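Local coordinates for heme peroxidase (Bacteroides thetaiotaomicron, PDB 2GVK), which probably uses a heme cofactor to oxidise dyes and related substrates with hydrogen peroxide, as dye-decolorizing peroxidases do, at residues 65-70 and 109-114; 188-193 and 302-307; 246-251 and 261-266. All coordinates share one frame; numbering follows the deposited sequence.

Contact 1: 65-70 and 109-114; sequences FSCTMG and LLFHIR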
loop_
_atom_site.group_PDB
_atom_site.type_symbol
_atom_site.label_atom_id
_atom_site.label_comp_id
_atom_site.label_asym_id
_atom_site.label_seq_id
_atom_site.Cartn_x
_atom_site.Cartn_y
_atom_site.Cartn_z
ATOM N N PHE A 65 -9.640 -7.585 -9.939
ATOM C CA PHE A 65 -9.733 -8.383 -11.125
ATOM C C PHE A 65 -11.116 -8.316 -11.742
ATOM O O PHE A 65 -12.125 -8.467 -11.046
ATOM C CB PHE A 65 -9.414 -9.849 -10.847
ATOM C CG PHE A 65 -9.462 -10.675 -12.061
ATOM C CD1 PHE A 65 -8.381 -10.682 -12.939
ATOM C CD2 PHE A 65 -10.652 -11.276 -12.460
ATOM C CE1 PHE A 65 -8.471 -11.307 -14.173
ATOM C CE2 PHE A 65 -10.757 -11.872 -13.683
ATOM C CZ PHE A 65 -9.649 -11.893 -14.556
ATOM N N SER A 66 -11.159 -8.196 -13.057
ATOM C CA SER A 66 -12.402 -8.197 -13.776
ATOM C C SER A 66 -12.210 -8.751 -15.203
ATOM O O SER A 66 -11.156 -8.559 -15.802
ATOM C CB SER A 66 -12.936 -6.784 -13.849
ATOM O OG SER A 66 -14.144 -6.737 -14.529
ATOM N N CYS A 67 -13.235 -9.428 -15.718
ATOM C CA CYS A 67 -13.290 -9.836 -17.100
ATOM C C CYS A 67 -14.729 -9.737 -17.568
ATOM O O CYS A 67 -15.650 -10.085 -16.832
ATOM C CB CYS A 67 -12.782 -11.259 -17.315
ATOM S SG CYS A 67 -12.572 -11.699 -19.066
ATOM N N THR A 68 -14.916 -9.221 -18.767
ATOM C CA THR A 68 -16.215 -9.268 -19.427
ATOM C C THR A 68 -16.093 -10.077 -20.712
ATOM O O THR A 68 -15.008 -10.132 -21.332
ATOM C CB THR A 68 -16.743 -7.880 -19.748
ATOM O OG1 THR A 68 -15.890 -7.263 -20.686
ATOM C CG2 THR A 68 -16.809 -7.047 -18.530
HETATM N N MSE A 69 -17.201 -10.726 -21.089
HETATM C CA MSE A 69 -17.275 -11.583 -22.244
HETATM C C MSE A 69 -18.453 -11.154 -23.096
HETATM O O MSE A 69 -19.576 -11.053 -22.603
HETATM C CB MSE A 69 -17.485 -13.019 -21.791
HETATM C CG MSE A 69 -17.593 -14.032 -22.919
HETATM SE SE MSE A 69 -17.926 -15.827 -22.219
HETATM C CE MSE A 69 -17.742 -16.799 -23.894
ATOM N N GLY A 70 -18.200 -10.930 -24.378
ATOM C CA GLY A 70 -19.233 -10.506 -25.299
ATOM C C GLY A 70 -19.234 -11.306 -26.579
ATOM O O GLY A 70 -18.221 -11.920 -26.952
ATOM N N LEU A 109 -16.002 -13.274 -30.546
ATOM C CA LEU A 109 -15.932 -13.224 -29.084
ATOM C C LEU A 109 -15.013 -12.108 -28.656
ATOM O O LEU A 109 -13.935 -11.931 -29.233
ATOM C CB LEU A 109 -15.394 -14.542 -28.501
ATOM C CG LEU A 109 -16.146 -15.836 -28.783
ATOM C CD1 LEU A 109 -15.417 -16.993 -28.106
ATOM C CD2 LEU A 109 -17.616 -15.764 -28.324
ATOM N N LEU A 110 -15.421 -11.376 -27.618
ATOM C CA LEU A 110 -14.573 -10.370 -26.981
ATOM C C LEU A 110 -14.342 -10.706 -25.521
ATOM O O LEU A 110 -15.286 -10.999 -24.787
ATOM C CB LEU A 110 -15.219 -8.971 -27.064
ATOM C CG LEU A 110 -14.525 -7.849 -26.236
ATOM C CD1 LEU A 110 -13.196 -7.442 -26.824
ATOM C CD2 LEU A 110 -15.440 -6.647 -26.106
ATOM N N PHE A 111 -13.079 -10.658 -25.105
ATOM C CA PHE A 111 -12.732 -10.708 -23.685
ATOM C C PHE A 111 -12.002 -9.450 -23.324
ATOM O O PHE A 111 -11.024 -9.070 -23.993
ATOM C CB PHE A 111 -11.862 -11.955 -23.361
ATOM C CG PHE A 111 -12.584 -13.249 -23.527
ATOM C CD1 PHE A 111 -13.479 -13.677 -22.579
ATOM C CD2 PHE A 111 -12.405 -14.028 -24.669
ATOM C CE1 PHE A 111 -14.160 -14.874 -22.732
ATOM C CE2 PHE A 111 -13.093 -15.244 -24.819
ATOM C CZ PHE A 111 -13.959 -15.655 -23.860
ATOM N N HIS A 112 -12.506 -8.769 -22.290
ATOM C CA HIS A 112 -11.911 -7.547 -21.778
ATOM C C HIS A 112 -11.480 -7.837 -20.341
ATOM O O HIS A 112 -12.317 -7.976 -19.446
ATOM C CB HIS A 112 -12.932 -6.409 -21.867
ATOM C CG HIS A 112 -12.483 -5.117 -21.245
ATOM N ND1 HIS A 112 -13.380 -4.187 -20.735
ATOM C CD2 HIS A 112 -11.257 -4.574 -21.101
ATOM C CE1 HIS A 112 -12.713 -3.140 -20.292
ATOM N NE2 HIS A 112 -11.420 -3.354 -20.478
ATOM N N ILE A 113 -10.154 -7.973 -20.149
ATOM C CA ILE A 113 -9.579 -8.456 -18.911
ATOM C C ILE A 113 -8.770 -7.331 -18.266
ATOM O O ILE A 113 -7.902 -6.756 -18.903
ATOM C CB ILE A 113 -8.624 -9.669 -19.161
ATOM C CG1 ILE A 113 -9.201 -10.615 -20.206
ATOM C CG2 ILE A 113 -8.354 -10.396 -17.861
ATOM C CD1 ILE A 113 -8.310 -11.822 -20.532
ATOM N N ARG A 114 -9.071 -7.048 -16.996
ATOM C CA ARG A 114 -8.485 -5.919 -16.229
ATOM C C ARG A 114 -8.010 -6.409 -14.854
ATOM O O ARG A 114 -8.721 -7.145 -14.204
ATOM C CB ARG A 114 -9.562 -4.832 -15.994
ATOM C CG ARG A 114 -10.027 -4.115 -17.215
ATOM C CD ARG A 114 -11.165 -3.142 -16.903
ATOM N NE ARG A 114 -12.472 -3.817 -16.933
ATOM C CZ ARG A 114 -13.647 -3.177 -17.002
ATOM N NH1 ARG A 114 -13.686 -1.855 -17.065
ATOM N NH2 ARG A 114 -14.783 -3.876 -17.048
#
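Met69 and Phe111 form a non-hydrogen-bonded pair of two antiparallel strands. Their side chains lie side by side and point the same way. Met69 is modelled as selenomethionine. Its CB sits 3.9 Å from CE1 of Phe111. CG comes closer, 3.5 Å from the same CE1. SE then passes the ring obliquely, 5.1 Å from the centroid of Phe111, in a Met-aromatic contact. The terminal CE reaches CZ of Phe111 at 4.0 Å. CG is anti to the backbone N (chi1 180°) and the chain stays extended beyond it, which carries the side chain past the CE1 and CZ atoms of the ring. Cys67 SG meets the same ring at its edge, 4.1 Å from Phe111 CD1. SG also rests on Ile113, 3.7 Å from CG1. These residues lie on the face of the sheet covered by helices 38-59 and 118-131. Phe49 touches both Met69 and Cys67, and Leu128 touches Phe111. This sheet with helices on its outer side is consistent with the ferredoxin-like halves that build the barrel of DyP enzymes. The strands are zipped by six backbone hydrogen bonds, through Ser66 with Arg114, Thr68 with His112 and Gly70 with Leu110. Thr68 and His112 point to the other face, the barrel interior. There Thr68 OG1 lies at the edge of the imidazole, 3.3 Å from CB of His112. Thr68 OG1 and His112 ND1 do not bond to each other. Both are hydrogen-bonded to Tyr266 OH, which bridges them.

Contact 2: 188-193 and 302-307; sequences VFVQKY and TLFFVP. With EDO (1,2-ethanediol), chain G.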
loop_
_atom_site.group_PDB
_atom_site.type_symbol
_atom_site.label_atom_id
_atom_site.label_comp_id
_atom_site.label_asym_id
_atom_site.label_seq_id
_atom_site.Cartn_x
_atom_site.Cartn_y
_atom_site.Cartn_z
ATOM N N VAL A 188 -21.347 -3.483 -26.201
ATOM C CA VAL A 188 -19.988 -2.967 -26.150
ATOM C C VAL A 188 -19.392 -2.838 -27.536
ATOM O O VAL A 188 -19.524 -3.720 -28.374
ATOM C CB VAL A 188 -19.052 -3.842 -25.201
ATOM C CG1 VAL A 188 -18.870 -5.203 -25.742
ATOM C CG2 VAL A 188 -17.723 -3.169 -24.999
ATOM N N PHE A 189 -18.786 -1.689 -27.787
ATOM C CA PHE A 189 -18.193 -1.414 -29.062
ATOM C C PHE A 189 -16.712 -1.142 -28.868
ATOM O O PHE A 189 -16.333 -0.435 -27.956
ATOM C CB PHE A 189 -18.892 -0.205 -29.721
ATOM C CG PHE A 189 -18.497 0.020 -31.142
ATOM C CD1 PHE A 189 -18.925 -0.826 -32.127
ATOM C CD2 PHE A 189 -17.710 1.121 -31.497
ATOM C CE1 PHE A 189 -18.551 -0.626 -33.425
ATOM C CE2 PHE A 189 -17.355 1.332 -32.812
ATOM C CZ PHE A 189 -17.771 0.476 -33.763
ATOM N N VAL A 190 -15.876 -1.776 -29.689
ATOM C CA VAL A 190 -14.451 -1.573 -29.617
ATOM C C VAL A 190 -13.891 -1.023 -30.942
ATOM O O VAL A 190 -14.371 -1.364 -32.042
ATOM C CB VAL A 190 -13.694 -2.892 -29.248
ATOM C CG1 VAL A 190 -14.087 -3.366 -27.847
ATOM C CG2 VAL A 190 -13.937 -3.959 -30.293
ATOM N N GLN A 191 -12.900 -0.121 -30.814
ATOM C CA GLN A 191 -12.120 0.372 -31.949
ATOM C C GLN A 191 -10.695 0.540 -31.547
ATOM O O GLN A 191 -10.413 1.198 -30.541
ATOM C CB GLN A 191 -12.603 1.746 -32.413
ATOM C CG GLN A 191 -13.944 1.821 -32.937
ATOM C CD GLN A 191 -14.336 3.254 -33.243
ATOM O OE1 GLN A 191 -14.461 4.078 -32.331
ATOM N NE2 GLN A 191 -14.522 3.566 -34.539
ATOM N N LYS A 192 -9.784 0.050 -32.376
ATOM C CA LYS A 192 -8.358 0.390 -32.242
ATOM C C LYS A 192 -8.049 1.624 -33.077
ATOM O O LYS A 192 -8.341 1.653 -34.288
ATOM C CB LYS A 192 -7.469 -0.743 -32.717
ATOM C CG LYS A 192 -7.356 -1.847 -31.782
ATOM C CD LYS A 192 -6.589 -3.038 -32.415
ATOM C CE LYS A 192 -5.127 -2.765 -32.530
ATOM N NZ LYS A 192 -4.399 -3.950 -33.149
ATOM N N TYR A 193 -7.486 2.642 -32.427
ATOM C CA TYR A 193 -7.026 3.844 -33.097
ATOM C C TYR A 193 -5.506 3.910 -33.094
ATOM O O TYR A 193 -4.875 3.657 -32.070
ATOM C CB TYR A 193 -7.553 5.084 -32.400
ATOM C CG TYR A 193 -9.007 5.377 -32.641
ATOM C CD1 TYR A 193 -9.409 6.156 -33.730
ATOM C CD2 TYR A 193 -9.984 4.911 -31.770
ATOM C CE1 TYR A 193 -10.759 6.478 -33.924
ATOM C CE2 TYR A 193 -11.331 5.204 -31.971
ATOM C CZ TYR A 193 -11.710 5.991 -33.055
ATOM O OH TYR A 193 -13.067 6.283 -33.267
ATOM N N THR A 302 -15.985 -3.127 -34.024
ATOM C CA THR A 302 -16.843 -4.298 -33.846
ATOM C C THR A 302 -17.787 -4.129 -32.659
ATOM O O THR A 302 -17.388 -3.645 -31.580
ATOM C CB THR A 302 -15.998 -5.587 -33.625
ATOM O OG1 THR A 302 -14.899 -5.611 -34.549
ATOM C CG2 THR A 302 -16.842 -6.810 -33.821
ATOM N N LEU A 303 -19.038 -4.560 -32.863
ATOM C CA LEU A 303 -20.050 -4.581 -31.804
ATOM C C LEU A 303 -20.185 -5.982 -31.194
ATOM O O LEU A 303 -20.257 -6.986 -31.912
ATOM C CB LEU A 303 -21.423 -4.133 -32.357
ATOM C CG LEU A 303 -22.617 -4.232 -31.407
ATOM C CD1 LEU A 303 -22.462 -3.308 -30.239
ATOM C CD2 LEU A 303 -23.924 -3.928 -32.154
ATOM N N PHE A 304 -20.258 -6.028 -29.877
ATOM C CA PHE A 304 -20.528 -7.269 -29.151
ATOM C C PHE A 304 -21.644 -7.064 -28.126
ATOM O O PHE A 304 -21.826 -5.976 -27.600
ATOM C CB PHE A 304 -19.269 -7.781 -28.403
ATOM C CG PHE A 304 -18.050 -7.980 -29.284
ATOM C CD1 PHE A 304 -17.187 -6.916 -29.564
ATOM C CD2 PHE A 304 -17.726 -9.233 -29.762
ATOM C CE1 PHE A 304 -16.032 -7.114 -30.321
ATOM C CE2 PHE A 304 -16.596 -9.416 -30.584
ATOM C CZ PHE A 304 -15.761 -8.349 -30.858
ATOM N N PHE A 305 -22.346 -8.138 -27.839
ATOM C CA PHE A 305 -23.327 -8.181 -26.792
ATOM C C PHE A 305 -22.758 -8.910 -25.582
ATOM O O PHE A 305 -22.305 -10.061 -25.682
ATOM C CB PHE A 305 -24.624 -8.881 -27.272
ATOM C CG PHE A 305 -25.595 -9.151 -26.178
ATOM C CD1 PHE A 305 -26.146 -8.110 -25.453
ATOM C CD2 PHE A 305 -25.961 -10.448 -25.863
ATOM C CE1 PHE A 305 -27.041 -8.358 -24.416
ATOM C CE2 PHE A 305 -26.866 -10.703 -24.826
ATOM C CZ PHE A 305 -27.404 -9.664 -24.113
ATOM N N VAL A 306 -22.830 -8.241 -24.439
ATOM C CA VAL A 306 -22.345 -8.732 -23.189
ATOM C C VAL A 306 -23.557 -9.129 -22.302
ATOM O O VAL A 306 -24.239 -8.255 -21.747
ATOM C CB VAL A 306 -21.543 -7.629 -22.479
ATOM C CG1 VAL A 306 -21.031 -8.104 -21.088
ATOM C CG2 VAL A 306 -20.410 -7.173 -23.342
ATOM N N PRO A 307 -23.854 -10.429 -22.209
ATOM C CA PRO A 307 -25.056 -10.836 -21.474
ATOM C C PRO A 307 -24.926 -10.669 -19.967
ATOM O O PRO A 307 -23.833 -10.640 -19.446
ATOM C CB PRO A 307 -25.222 -12.343 -21.849
ATOM C CG PRO A 307 -23.934 -12.760 -22.386
ATOM C CD PRO A 307 -23.151 -11.567 -22.822
HETATM C C1 EDO G . -12.138 -6.393 -33.485
HETATM O O1 EDO G . -12.523 -5.040 -33.521
HETATM C C2 EDO G . -11.052 -6.677 -34.555
HETATM O O2 EDO G . -11.633 -6.751 -35.891
#
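Val188 to Val190 pair with Thr302 to Phe304 as neighbouring antiparallel strands in the middle of the barrel sheet. The sheet belongs to the dimeric alpha/beta barrel type of fold, and both strands come from the C-terminal half of the protein. Strand 296-306 also lies beside strand 66-72, and it is there that the sheet passes into the N-terminal half. Four backbone hydrogen bonds join the segments, two between Val188 and Phe304 and two between Val190 and Thr302. Val188, Val190 and Phe304 face the barrel interior. Val188 CG1 stands between its own backbone N and carbonyl carbon (chi1 65°). From there it presses on CG2 of Val306 at 3.5 Å, tighter than usual for two methyls. The same CG1 lies 3.7 Å from CB of Phe304. Val190 CG2 meets the ring of Phe304 at its edge and in its plane, 3.8 Å from CE1. Phe189 and Leu303 point to the other face, where Leu277 of helix 270-281 packs on Phe189. The end of the Phe189 ring comes back toward the partner strand, CD1 3.3 Å from Thr302 O, an oblique approach. Phe92 meets this ring edge-to-face. On the same face Leu303 CD1 lies 3.5 Å from Val188 O. Beyond the paired part, strand 188-193 runs on without this partner segment. There Tyr193 OH donates to Gln191 OE1 at 2.8 Å, from above the plane of the amide carbonyl. At this same end of the pairing, Thr302 OG1 is hydrogen-bonded to Thr105 O and accepts a bond from O1 of a 1,2-ethanediol, with OG1 and O1 2.7 Å apart.

Contact 3: 246-251 and 261-266; sequences RANMPF and TYFIGY. With EDO (1,2-ethanediol), chain H.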
loop_
_atom_site.group_PDB
_atom_site.type_symbol
_atom_site.label_atom_id
_atom_site.label_comp_id
_atom_site.label_asym_id
_atom_site.label_seq_id
_atom_site.Cartn_x
_atom_site.Cartn_y
_atom_site.Cartn_z
ATOM N N ARG A 246 -17.013 4.636 -21.097
ATOM C CA ARG A 246 -15.939 4.485 -22.071
ATOM C C ARG A 246 -14.602 4.255 -21.378
ATOM O O ARG A 246 -14.316 4.858 -20.343
ATOM C CB ARG A 246 -15.859 5.717 -22.975
ATOM C CG ARG A 246 -17.137 6.009 -23.742
ATOM C CD ARG A 246 -17.014 7.147 -24.742
ATOM N NE ARG A 246 -17.452 8.421 -24.179
ATOM C CZ ARG A 246 -17.088 9.607 -24.646
ATOM N NH1 ARG A 246 -16.274 9.689 -25.690
ATOM N NH2 ARG A 246 -17.537 10.714 -24.071
ATOM N N ALA A 247 -13.757 3.422 -21.979
ATOM C CA ALA A 247 -12.304 3.601 -21.881
ATOM C C ALA A 247 -11.655 4.046 -23.191
ATOM O O ALA A 247 -12.181 3.807 -24.278
ATOM C CB ALA A 247 -11.643 2.340 -21.355
ATOM N N ASN A 248 -10.514 4.716 -23.066
ATOM C CA ASN A 248 -9.573 4.870 -24.162
ATOM C C ASN A 248 -8.165 4.457 -23.738
ATOM O O ASN A 248 -7.318 5.314 -23.443
ATOM C CB ASN A 248 -9.564 6.316 -24.651
ATOM C CG ASN A 248 -10.816 6.677 -25.432
ATOM O OD1 ASN A 248 -10.870 6.511 -26.646
ATOM N ND2 ASN A 248 -11.822 7.175 -24.735
HETATM N N MSE A 249 -7.931 3.145 -23.707
HETATM C CA MSE A 249 -6.753 2.571 -23.066
HETATM C C MSE A 249 -5.552 2.680 -23.984
HETATM O O MSE A 249 -5.603 2.261 -25.134
HETATM C CB MSE A 249 -6.985 1.099 -22.730
HETATM C CG MSE A 249 -8.063 0.863 -21.693
HETATM SE SE MSE A 249 -7.858 2.048 -20.159
HETATM C CE MSE A 249 -6.453 1.140 -19.273
ATOM N N PRO A 250 -4.469 3.236 -23.461
ATOM C CA PRO A 250 -3.234 3.314 -24.207
ATOM C C PRO A 250 -2.657 1.933 -24.561
ATOM O O PRO A 250 -2.725 1.011 -23.766
ATOM C CB PRO A 250 -2.279 4.030 -23.231
ATOM C CG PRO A 250 -3.127 4.738 -22.306
ATOM C CD PRO A 250 -4.393 3.982 -22.191
ATOM N N PHE A 251 -2.094 1.822 -25.755
ATOM C CA PHE A 251 -1.219 0.698 -26.102
ATOM C C PHE A 251 -0.114 1.214 -27.012
ATOM O O PHE A 251 -0.279 2.250 -27.686
ATOM C CB PHE A 251 -1.986 -0.448 -26.751
ATOM C CG PHE A 251 -2.541 -0.130 -28.107
ATOM C CD1 PHE A 251 -3.820 0.377 -28.247
ATOM C CD2 PHE A 251 -1.831 -0.437 -29.239
ATOM C CE1 PHE A 251 -4.367 0.605 -29.530
ATOM C CE2 PHE A 251 -2.351 -0.197 -30.497
ATOM C CZ PHE A 251 -3.655 0.312 -30.628
ATOM N N THR A 261 -4.739 4.046 -29.154
ATOM C CA THR A 261 -5.781 4.059 -28.156
ATOM C C THR A 261 -6.744 2.928 -28.487
ATOM O O THR A 261 -7.203 2.802 -29.633
ATOM C CB THR A 261 -6.562 5.390 -28.183
ATOM O OG1 THR A 261 -5.742 6.441 -27.693
ATOM C CG2 THR A 261 -7.809 5.299 -27.340
ATOM N N TYR A 262 -7.025 2.081 -27.507
ATOM C CA TYR A 262 -8.031 1.064 -27.664
ATOM C C TYR A 262 -9.314 1.574 -27.030
ATOM O O TYR A 262 -9.419 1.680 -25.809
ATOM C CB TYR A 262 -7.575 -0.266 -27.012
ATOM C CG TYR A 262 -8.291 -1.498 -27.555
ATOM C CD1 TYR A 262 -9.617 -1.754 -27.215
ATOM C CD2 TYR A 262 -7.656 -2.383 -28.431
ATOM C CE1 TYR A 262 -10.285 -2.826 -27.724
ATOM C CE2 TYR A 262 -8.330 -3.483 -28.943
ATOM C CZ TYR A 262 -9.662 -3.679 -28.592
ATOM O OH TYR A 262 -10.363 -4.775 -29.073
ATOM N N PHE A 263 -10.242 1.999 -27.881
ATOM C CA PHE A 263 -11.532 2.465 -27.434
ATOM C C PHE A 263 -12.427 1.308 -27.111
ATOM O O PHE A 263 -12.556 0.358 -27.907
ATOM C CB PHE A 263 -12.201 3.318 -28.518
ATOM C CG PHE A 263 -13.625 3.653 -28.213
ATOM C CD1 PHE A 263 -13.928 4.678 -27.362
ATOM C CD2 PHE A 263 -14.652 2.882 -28.700
ATOM C CE1 PHE A 263 -15.286 4.967 -27.018
ATOM C CE2 PHE A 263 -16.001 3.174 -28.356
ATOM C CZ PHE A 263 -16.287 4.226 -27.535
ATOM N N ILE A 264 -13.071 1.371 -25.947
ATOM C CA ILE A 264 -14.101 0.423 -25.607
ATOM C C ILE A 264 -15.222 1.180 -24.874
ATOM O O ILE A 264 -14.971 1.929 -23.938
ATOM C CB ILE A 264 -13.538 -0.756 -24.760
ATOM C CG1 ILE A 264 -14.624 -1.759 -24.450
ATOM C CG2 ILE A 264 -12.874 -0.238 -23.472
ATOM C CD1 ILE A 264 -14.108 -3.085 -24.038
ATOM N N GLY A 265 -16.444 1.024 -25.368
ATOM C CA GLY A 265 -17.593 1.743 -24.849
ATOM C C GLY A 265 -18.749 0.810 -24.589
ATOM O O GLY A 265 -19.196 0.091 -25.501
ATOM N N TYR A 266 -19.178 0.761 -23.334
ATOM C CA TYR A 266 -20.327 -0.031 -22.910
ATOM C C TYR A 266 -21.580 0.845 -22.852
ATOM O O TYR A 266 -21.567 1.969 -22.264
ATOM C CB TYR A 266 -20.080 -0.623 -21.527
ATOM C CG TYR A 266 -18.992 -1.664 -21.455
ATOM C CD1 TYR A 266 -19.283 -3.003 -21.653
ATOM C CD2 TYR A 266 -17.690 -1.321 -21.141
ATOM C CE1 TYR A 266 -18.309 -3.980 -21.572
ATOM C CE2 TYR A 266 -16.678 -2.306 -21.058
ATOM C CZ TYR A 266 -17.005 -3.633 -21.249
ATOM O OH TYR A 266 -16.039 -4.630 -21.144
HETATM C C1 EDO H . -14.859 7.830 -28.819
HETATM O O1 EDO H . -14.775 6.866 -29.909
HETATM C C2 EDO H . -13.496 7.976 -28.099
HETATM O O2 EDO H . -13.695 8.461 -26.721
HETATM O O HOH W 1 -5.000 6.242 -25.056
#
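Thr261 packs its CG2 methyl on Asn248, 3.4 Å from OD1. Its OG1 holds a water at 2.7 Å, and that water donates to Asn248 O. OG1 is also hydrogen-bonded to His195. Tyr262 comes next, and its N gives Met249 O a nearly straight bond of 2.8 Å (N-H...O 178°). Tyr262 N also lies in the plane of the Phe251 ring, at its edge, and Phe251 CD1 is 4.0 Å from CB of Tyr262. Phe263 points to the other face of the hairpin. Its CG is anti to the backbone N (chi1 171°), which brings the CD1-CE1 edge of the ring up to two side chains of the partner strand. Arg246 CD touches this edge 3.6 Å from CE1, and Asn248 OD1 lies near CD1. O1 of a 1,2-ethanediol sits over one face of the ring, toward its rim. Its O2 takes a hydrogen bond from Asn248 ND2 at 3.0 Å and a weak one from Arg246 NH1. An alanine in place of Phe263 would probably open a gap beside Arg246 CD and Asn248 OD1 and leave the arginine chain freer to move. Asn248 ND2 also binds Asp158, which belongs to a GxxDG sequence. In DyP relatives this aspartate lies on the distal side of the heme, and Arg246 and Asn248 probably line the same pocket here. Ile264 turns back to the barrel interior, with CG2 3.6 Å from CB of Ala247. Gly265 faces Arg246, and a CB there would run into Phe263 CZ. Strand 258-267 has strand 186-195 on its other side. On strand 245-253, Pro250 is bonded through its backbone to Phe145 of strand 136-145. Within the barrel, Tyr262 stacks on Phe27 of strand 24-32.

How the contacts relate
From the N terminus, contact 1 closes first. It pairs 65-70 with 109-114 across a loop of 38 residues, within the N-terminal half. Contact 2 opens only later, at 188-193, and closes at 302-307. Contact 3 lies wholly within that span, as a hairpin of 246-251 and 261-266. No contacts cross. All three share one antiparallel sheet. Strand 66-72 neighbours strand 296-306, so contact 1 adjoins contact 2, with Leu110 packing on Phe304. Strand 186-195 neighbours strand 258-267, and backbone bonds from Gln191 and Tyr193 lead into contact 3. Ile264 also reaches His112 across the barrel interior, joining contacts 1 and 3 directly.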